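Local coordinates for acyl-coenzyme A oxidase (Caenorhabditis elegans, PDB 5K3H) that catalyses the first step of peroxisomal beta-oxidation, the FAD-dependent desaturation of acyl-CoA to (2E)-enoyl-CoA, with oxygen reduced to hydrogen peroxide, at the interface of chains A and B. Sequence-based numbering; all coordinates share one arbitrary frame. Chains: chain A/B, Acyl-coenzyme A oxidase.

Contact 1: the interface of chains A and B. Residues chain A 243, 396, 424, 428-429; chain B 403, 406-407, 414.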
loop_
_atom_site.group_PDB
_atom_site.type_symbol
_atom_site.label_atom_id
_atom_site.label_comp_id
_atom_site.label_asym_id
_atom_site.label_seq_id
_atom_site.Cartn_x
_atom_site.Cartn_y
_atom_site.Cartn_z
ATOM N N MET A 243 -7.373 9.224 1.849
ATOM C CA MET A 243 -7.320 7.772 1.771
ATOM C C MET A 243 -7.555 7.140 3.139
ATOM O O MET A 243 -8.150 6.058 3.224
ATOM C CB MET A 243 -5.993 7.347 1.138
ATOM C CG MET A 243 -4.835 7.185 2.079
ATOM S SD MET A 243 -3.307 6.732 1.217
ATOM C CE MET A 243 -3.300 4.968 1.491
ATOM N N HIS A 396 8.799 3.892 6.014
ATOM C CA HIS A 396 8.738 3.067 4.810
ATOM C C HIS A 396 8.715 1.582 5.149
ATOM O O HIS A 396 7.897 0.826 4.619
ATOM C CB HIS A 396 9.929 3.391 3.913
ATOM C CG HIS A 396 9.719 4.601 3.065
ATOM N ND1 HIS A 396 10.728 5.177 2.317
ATOM C CD2 HIS A 396 8.607 5.343 2.832
ATOM C CE1 HIS A 396 10.246 6.219 1.659
ATOM N NE2 HIS A 396 8.962 6.343 1.957
ATOM N N TYR A 424 -2.625 0.690 7.684
ATOM C CA TYR A 424 -1.657 1.065 6.660
ATOM C C TYR A 424 -1.799 2.535 6.258
ATOM O O TYR A 424 -0.827 3.298 6.302
ATOM C CB TYR A 424 -1.814 0.149 5.434
ATOM C CG TYR A 424 -0.860 0.519 4.336
ATOM C CD1 TYR A 424 0.473 0.163 4.413
ATOM C CD2 TYR A 424 -1.273 1.303 3.251
ATOM C CE1 TYR A 424 1.375 0.547 3.423
ATOM C CE2 TYR A 424 -0.381 1.680 2.247
ATOM C CZ TYR A 424 0.937 1.298 2.347
ATOM O OH TYR A 424 1.834 1.675 1.376
ATOM N N ILE A 428 1.061 5.315 6.973
ATOM C CA ILE A 428 1.822 5.797 5.825
ATOM C C ILE A 428 1.714 7.307 5.650
ATOM O O ILE A 428 2.531 7.893 4.932
ATOM C CB ILE A 428 1.375 5.049 4.544
ATOM C CG1 ILE A 428 2.572 4.823 3.624
ATOM C CG2 ILE A 428 0.245 5.793 3.814
ATOM C CD1 ILE A 428 3.582 3.834 4.172
ATOM N N GLY A 429 0.772 7.959 6.329
ATOM C CA GLY A 429 0.628 9.396 6.239
ATOM C C GLY A 429 1.484 10.163 7.230
ATOM O O GLY A 429 1.053 11.218 7.721
ATOM N N GLU B 403 2.125 2.567 -5.578
ATOM C CA GLU B 403 2.487 3.177 -4.300
ATOM C C GLU B 403 3.600 4.210 -4.463
ATOM O O GLU B 403 3.512 5.310 -3.902
ATOM C CB GLU B 403 2.911 2.097 -3.306
ATOM C CG GLU B 403 2.963 2.546 -1.856
ATOM C CD GLU B 403 1.601 2.954 -1.293
ATOM O OE1 GLU B 403 0.578 2.315 -1.656
ATOM O OE2 GLU B 403 1.546 3.929 -0.492
ATOM N N ARG B 406 1.900 7.198 -5.736
ATOM C CA ARG B 406 1.216 7.965 -4.701
ATOM C C ARG B 406 2.201 8.844 -3.919
ATOM O O ARG B 406 1.953 10.036 -3.705
ATOM C CB ARG B 406 0.451 7.044 -3.748
ATOM C CG ARG B 406 -0.455 7.865 -2.851
ATOM C CD ARG B 406 -0.978 7.091 -1.695
ATOM N NE ARG B 406 0.107 6.422 -0.962
ATOM C CZ ARG B 406 0.881 7.009 -0.047
ATOM N NH1 ARG B 406 0.696 8.284 0.266
ATOM N NH2 ARG B 406 1.841 6.316 0.558
ATOM N N MET B 407 3.317 8.253 -3.465
ATOM C CA MET B 407 4.345 8.991 -2.724
ATOM C C MET B 407 4.957 10.121 -3.557
ATOM O O MET B 407 5.219 11.211 -3.036
ATOM C CB MET B 407 5.420 8.009 -2.262
ATOM C CG MET B 407 4.984 7.136 -1.095
ATOM S SD MET B 407 6.081 5.744 -0.762
ATOM C CE MET B 407 4.934 4.639 0.072
ATOM N N TYR B 414 -2.347 12.107 -0.752
ATOM C CA TYR B 414 -3.137 11.456 0.284
ATOM C C TYR B 414 -4.621 11.739 0.126
ATOM O O TYR B 414 -5.450 11.027 0.696
ATOM C CB TYR B 414 -2.669 11.949 1.648
ATOM C CG TYR B 414 -3.009 11.060 2.806
ATOM C CD1 TYR B 414 -2.276 9.916 3.054
ATOM C CD2 TYR B 414 -4.044 11.375 3.681
ATOM C CE1 TYR B 414 -2.573 9.093 4.132
ATOM C CE2 TYR B 414 -4.347 10.552 4.772
ATOM C CZ TYR B 414 -3.602 9.419 4.988
ATOM O OH TYR B 414 -3.872 8.590 6.052
HETATM O O HOH W 1 2.307 8.628 2.147
#
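One face of the B:Tyr414 ring carries A:Met243. The methionine CG sits 3.6 Å above the ring plane, nearer the CE1 edge than the middle, in a CH-pi contact. The methionine runs across the tyrosine, and A:Met243 SD continues to B:Arg406 CD at 3.7 Å. The backbones beside this pair are tied by A:Met243 N to B:Tyr414 O, 2.9 Å. The B:Arg406 guanidinium is met at its edge, in plane, by the B:Glu403 carboxylate and by a water. NE and NH2 both grip B:Glu403 OE2. NH2, which forms the salt bridge, comes nearly along the C-O axis, and NE from above the carboxylate plane. The arginine's bend at chi3 (51°) turns this edge toward the acid. A:Tyr424 meets B:Glu403 tip to tip, ring and carboxylate planes 84° apart. Its phenol OH comes in over the carboxylate face, 2.9 Å from B:Glu403 OE2, at most a poorly aimed hydrogen bond. B:Met407 SD lies 4.0 Å from A:His396 NE2, the side chains running past each other in opposite directions. A:Ile428 CG1 packs 3.5 Å from B:Arg406 NH2. At this dimer interface the water bridges both terminal arginine nitrogens to the partner chain, 2.9 Å from the backbone oxygen A:Ile428 O.

Contact 2: the interface of chains A and B. Residues chain A 656-657, 660-662; chain B 73, 76-77, 80.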
loop_
_atom_site.group_PDB
_atom_site.type_symbol
_atom_site.label_atom_id
_atom_site.label_comp_id
_atom_site.label_asym_id
_atom_site.label_seq_id
_atom_site.Cartn_x
_atom_site.Cartn_y
_atom_site.Cartn_z
ATOM N N PRO A 656 -32.235 -1.145 -2.769
ATOM C CA PRO A 656 -32.872 -0.151 -3.654
ATOM C C PRO A 656 -32.353 -0.171 -5.089
ATOM O O PRO A 656 -33.128 0.099 -6.021
ATOM C CB PRO A 656 -32.538 1.173 -2.960
ATOM C CG PRO A 656 -32.431 0.806 -1.509
ATOM C CD PRO A 656 -31.842 -0.573 -1.469
ATOM N N SER A 657 -31.058 -0.457 -5.295
ATOM C CA SER A 657 -30.529 -0.569 -6.653
ATOM C C SER A 657 -31.192 -1.711 -7.420
ATOM O O SER A 657 -31.292 -1.659 -8.653
ATOM C CB SER A 657 -29.010 -0.745 -6.611
ATOM O OG SER A 657 -28.660 -1.949 -5.979
ATOM N N THR A 660 -35.191 -0.350 -7.797
ATOM C CA THR A 660 -35.339 0.770 -8.716
ATOM C C THR A 660 -34.815 0.403 -10.098
ATOM O O THR A 660 -35.469 0.673 -11.110
ATOM C CB THR A 660 -34.608 1.997 -8.178
ATOM O OG1 THR A 660 -35.038 2.269 -6.836
ATOM C CG2 THR A 660 -34.889 3.227 -9.067
ATOM N N TYR A 661 -33.631 -0.197 -10.161
ATOM C CA TYR A 661 -33.043 -0.540 -11.456
ATOM C C TYR A 661 -32.989 -2.026 -11.810
ATOM O O TYR A 661 -33.778 -2.498 -12.628
ATOM C CB TYR A 661 -31.646 0.075 -11.579
ATOM C CG TYR A 661 -31.617 1.565 -11.323
ATOM C CD1 TYR A 661 -32.176 2.455 -12.230
ATOM C CD2 TYR A 661 -31.035 2.080 -10.174
ATOM C CE1 TYR A 661 -32.154 3.817 -12.001
ATOM C CE2 TYR A 661 -31.007 3.441 -9.936
ATOM C CZ TYR A 661 -31.568 4.304 -10.853
ATOM O OH TYR A 661 -31.544 5.660 -10.619
ATOM N N LEU A 662 -32.046 -2.742 -11.200
ATOM C CA LEU A 662 -31.824 -4.173 -11.434
ATOM C C LEU A 662 -33.039 -4.984 -11.894
ATOM O O LEU A 662 -32.986 -5.660 -12.921
ATOM C CB LEU A 662 -31.191 -4.824 -10.200
ATOM C CG LEU A 662 -29.660 -4.861 -10.152
ATOM C CD1 LEU A 662 -29.060 -4.876 -11.549
ATOM C CD2 LEU A 662 -29.113 -3.694 -9.344
ATOM N N MET B 73 -26.180 2.596 -5.984
ATOM C CA MET B 73 -27.316 3.161 -6.725
ATOM C C MET B 73 -26.873 3.790 -8.050
ATOM O O MET B 73 -27.466 3.536 -9.105
ATOM C CB MET B 73 -28.049 4.193 -5.866
ATOM C CG MET B 73 -29.113 3.595 -4.948
ATOM S SD MET B 73 -30.454 2.708 -5.784
ATOM C CE MET B 73 -31.493 4.080 -6.314
ATOM N N ALA B 76 -25.830 1.152 -10.595
ATOM C CA ALA B 76 -26.995 0.491 -11.188
ATOM C C ALA B 76 -27.710 1.412 -12.172
ATOM O O ALA B 76 -28.145 0.973 -13.246
ATOM C CB ALA B 76 -27.954 0.027 -10.088
ATOM N N ARG B 77 -27.847 2.691 -11.817
ATOM C CA ARG B 77 -28.394 3.684 -12.736
ATOM C C ARG B 77 -27.690 3.649 -14.092
ATOM O O ARG B 77 -28.322 3.403 -15.128
ATOM C CB ARG B 77 -28.281 5.072 -12.105
ATOM C CG ARG B 77 -29.042 6.159 -12.839
ATOM C CD ARG B 77 -28.745 7.541 -12.260
ATOM N NE ARG B 77 -27.374 7.983 -12.476
ATOM C CZ ARG B 77 -26.891 8.368 -13.661
ATOM N NH1 ARG B 77 -27.657 8.350 -14.744
ATOM N NH2 ARG B 77 -25.629 8.757 -13.771
ATOM N N THR B 80 -28.111 0.368 -16.266
ATOM C CA THR B 80 -29.336 0.216 -17.050
ATOM C C THR B 80 -29.311 1.099 -18.295
ATOM O O THR B 80 -29.746 0.670 -19.374
ATOM C CB THR B 80 -30.574 0.513 -16.199
ATOM O OG1 THR B 80 -30.501 1.846 -15.702
ATOM C CG2 THR B 80 -30.717 -0.460 -15.039
#
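A:Tyr661, on helix 656-668, lies flat on helix 68-85 of chain B, and its ring is the tightly packed part of this apolar, helix-on-helix contact of the homodimer. B:Arg77 CA sits over the centre of one face, 3.7 Å from the centroid, in a CH-pi contact. The methyl CG2 of A:Thr660 covers the opposite face, so the ring is sandwiched between the partner's helix and its own neighbour. The aliphatic stem of B:Arg77 runs alongside the tyrosine in the same direction, its CG 3.4 Å from the phenol oxygen A:Tyr661 OH. Around the ring, B:Ala76 CB meets A:Tyr661 CD2 at 3.7 Å, and B:Thr80 CG2 meets A:Tyr661 CB at 3.6 Å. B:Met73 bends at chi2 (-60°) and chi3 (-80°). Its SD fits against the first turn of helix 656-668, nearest A:Ser657 N at 3.3 Å, and its CE reaches the A:Tyr661 CE2 edge at 3.7 Å. An alanine in place of A:Tyr661 would probably open a gap over B:Arg77 and B:Ala76 and leave the B:Met73 methyl without its ring partner. The margins are looser. The B:Arg77 guanidinium turns away from the tyrosine, the two planes 74° apart. A:Leu662 touches B:Ala76 CB through its CD2 at 4.0 Å, with little surface buried. A:Thr660 OG1 lies 4.0 Å from B:Met73 CE.

Contact 3: the interface of chains A and B. Residues chain A 195, 237-240, 252; chain B 644-645, 647, 650.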
loop_
_atom_site.group_PDB
_atom_site.type_symbol
_atom_site.label_atom_id
_atom_site.label_comp_id
_atom_site.label_asym_id
_atom_site.label_seq_id
_atom_site.Cartn_x
_atom_site.Cartn_y
_atom_site.Cartn_z
ATOM N N LYS A 195 -13.241 22.603 9.999
ATOM C CA LYS A 195 -14.567 22.717 10.595
ATOM C C LYS A 195 -14.525 22.868 12.112
ATOM O O LYS A 195 -15.391 23.532 12.695
ATOM C CB LYS A 195 -15.423 21.505 10.225
ATOM C CG LYS A 195 -15.802 21.454 8.749
ATOM C CD LYS A 195 -16.674 22.651 8.386
ATOM C CE LYS A 195 -16.801 22.774 6.898
ATOM N NZ LYS A 195 -17.737 23.835 6.485
ATOM N N GLY A 237 -12.632 25.948 5.262
ATOM C CA GLY A 237 -13.446 24.765 5.027
ATOM C C GLY A 237 -12.590 23.520 4.911
ATOM O O GLY A 237 -11.355 23.568 4.959
ATOM N N ASP A 238 -13.278 22.400 4.732
ATOM C CA ASP A 238 -12.643 21.089 4.655
ATOM C C ASP A 238 -12.099 20.824 3.250
ATOM O O ASP A 238 -12.721 21.198 2.246
ATOM C CB ASP A 238 -13.655 20.012 5.042
ATOM C CG ASP A 238 -13.063 18.617 5.036
ATOM O OD1 ASP A 238 -12.284 18.275 5.966
ATOM O OD2 ASP A 238 -13.380 17.860 4.078
ATOM N N ILE A 239 -10.936 20.157 3.176
ATOM C CA ILE A 239 -10.311 19.903 1.877
ATOM C C ILE A 239 -10.821 18.635 1.186
ATOM O O ILE A 239 -10.458 18.407 0.024
ATOM C CB ILE A 239 -8.777 19.830 1.989
ATOM C CG1 ILE A 239 -8.342 18.621 2.821
ATOM C CG2 ILE A 239 -8.250 21.124 2.559
ATOM C CD1 ILE A 239 -6.837 18.336 2.750
ATOM N N GLY A 240 -11.712 17.855 1.822
ATOM C CA GLY A 240 -12.289 16.672 1.210
ATOM C C GLY A 240 -11.851 15.339 1.818
ATOM O O GLY A 240 -11.011 15.279 2.726
ATOM N N PHE A 252 -8.616 24.173 4.547
ATOM C CA PHE A 252 -7.971 25.287 3.867
ATOM C C PHE A 252 -8.309 26.601 4.561
ATOM O O PHE A 252 -9.267 26.703 5.334
ATOM C CB PHE A 252 -8.373 25.345 2.390
ATOM C CG PHE A 252 -9.837 25.546 2.160
ATOM C CD1 PHE A 252 -10.682 24.463 2.036
ATOM C CD2 PHE A 252 -10.381 26.821 2.096
ATOM C CE1 PHE A 252 -12.039 24.656 1.826
ATOM C CE2 PHE A 252 -11.734 27.008 1.882
ATOM C CZ PHE A 252 -12.564 25.935 1.757
ATOM N N ALA B 644 -12.512 20.600 -3.269
ATOM C CA ALA B 644 -12.644 20.736 -1.817
ATOM C C ALA B 644 -13.907 21.503 -1.442
ATOM O O ALA B 644 -14.696 21.050 -0.603
ATOM C CB ALA B 644 -11.409 21.434 -1.241
ATOM N N LYS B 645 -14.109 22.677 -2.051
ATOM C CA LYS B 645 -15.234 23.527 -1.667
ATOM C C LYS B 645 -16.575 22.825 -1.854
ATOM O O LYS B 645 -17.516 23.085 -1.097
ATOM C CB LYS B 645 -15.200 24.837 -2.454
ATOM C CG LYS B 645 -14.238 25.854 -1.854
ATOM C CD LYS B 645 -14.357 27.209 -2.530
ATOM C CE LYS B 645 -13.988 27.080 -3.998
ATOM N NZ LYS B 645 -13.907 28.375 -4.706
ATOM N N SER B 647 -17.118 19.508 -1.625
ATOM C CA SER B 647 -17.146 18.195 -0.991
ATOM C C SER B 647 -18.100 18.211 0.207
ATOM O O SER B 647 -18.449 19.276 0.711
ATOM C CB SER B 647 -15.725 17.787 -0.586
ATOM O OG SER B 647 -15.182 18.662 0.396
ATOM N N ASN B 650 -18.554 20.593 3.401
ATOM C CA ASN B 650 -18.762 22.020 3.189
ATOM C C ASN B 650 -20.193 22.353 2.778
ATOM O O ASN B 650 -20.443 23.423 2.214
ATOM C CB ASN B 650 -17.760 22.555 2.162
ATOM C CG ASN B 650 -16.350 22.482 2.660
ATOM O OD1 ASN B 650 -16.098 22.683 3.843
ATOM N ND2 ASN B 650 -15.413 22.199 1.767
#
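B:Asn650 reads the backbone of A:Asp238 with both ends of its side-chain amide. Its OD1 accepts from A:Asp238 N at 3.0 Å, and its ND2 donates to A:Asp238 O at 2.9 Å. Both bonds lie in the plane of the accepting carbonyl, on a lone pair. The first is fairly straight, 161° at the hydrogen. This pairing uses main-chain groups of chain A, so it probably depends little on the aspartate side chain directly. A:Lys195 also comes up to B:Asn650 OD1, but this approach is doubtful. Beside the pair, B:Ala644 CB packs 3.6 Å from A:Ile239 CA. A:Phe252 CZ meets the aliphatic B:Lys645 CG at 4.0 Å.

The next shell fixes these groups. B:Ala644 O accepts from B:Asn650 ND2 at 2.7 Å, which helps set the rotation of the amide. The same oxygen also accepts from B:Ser647 OG. With OG between the backbone N and the carbonyl carbon (chi1 64°), the serine hydroxyl reaches back to B:Ala644 O at the helix end. On the other side, the A:Asp238 carboxylate accepts from A:Gly240 N, holding the turn after the strand. A:Asp238 O also lies at the edge of the A:Phe252 ring, in its plane. The site joins the end of strand 234-238 and strand 251-255 of chain A to the C-terminal end of helix 636-645 and the 3-10 helix 648-650 of chain B.

The three contacts are patches of one two-fold symmetric homodimer interface, and each has a twin with the chains exchanged. Centres of their C-alpha atoms lie about 21 Å apart for contacts 1 and 3, 30 Å for contacts 2 and 3, and 34 Å for contacts 1 and 2. Contacts 1 and 3 draw on nearby stretches of chain A, at 243 and at 237-240. Contacts 2 and 3 both use the C-terminal region, from chain A in one and chain B in the other. The C-terminal segments thus reach across reciprocally, while contact 1 includes A:His396, a residue of the ATP site shared between the two chains.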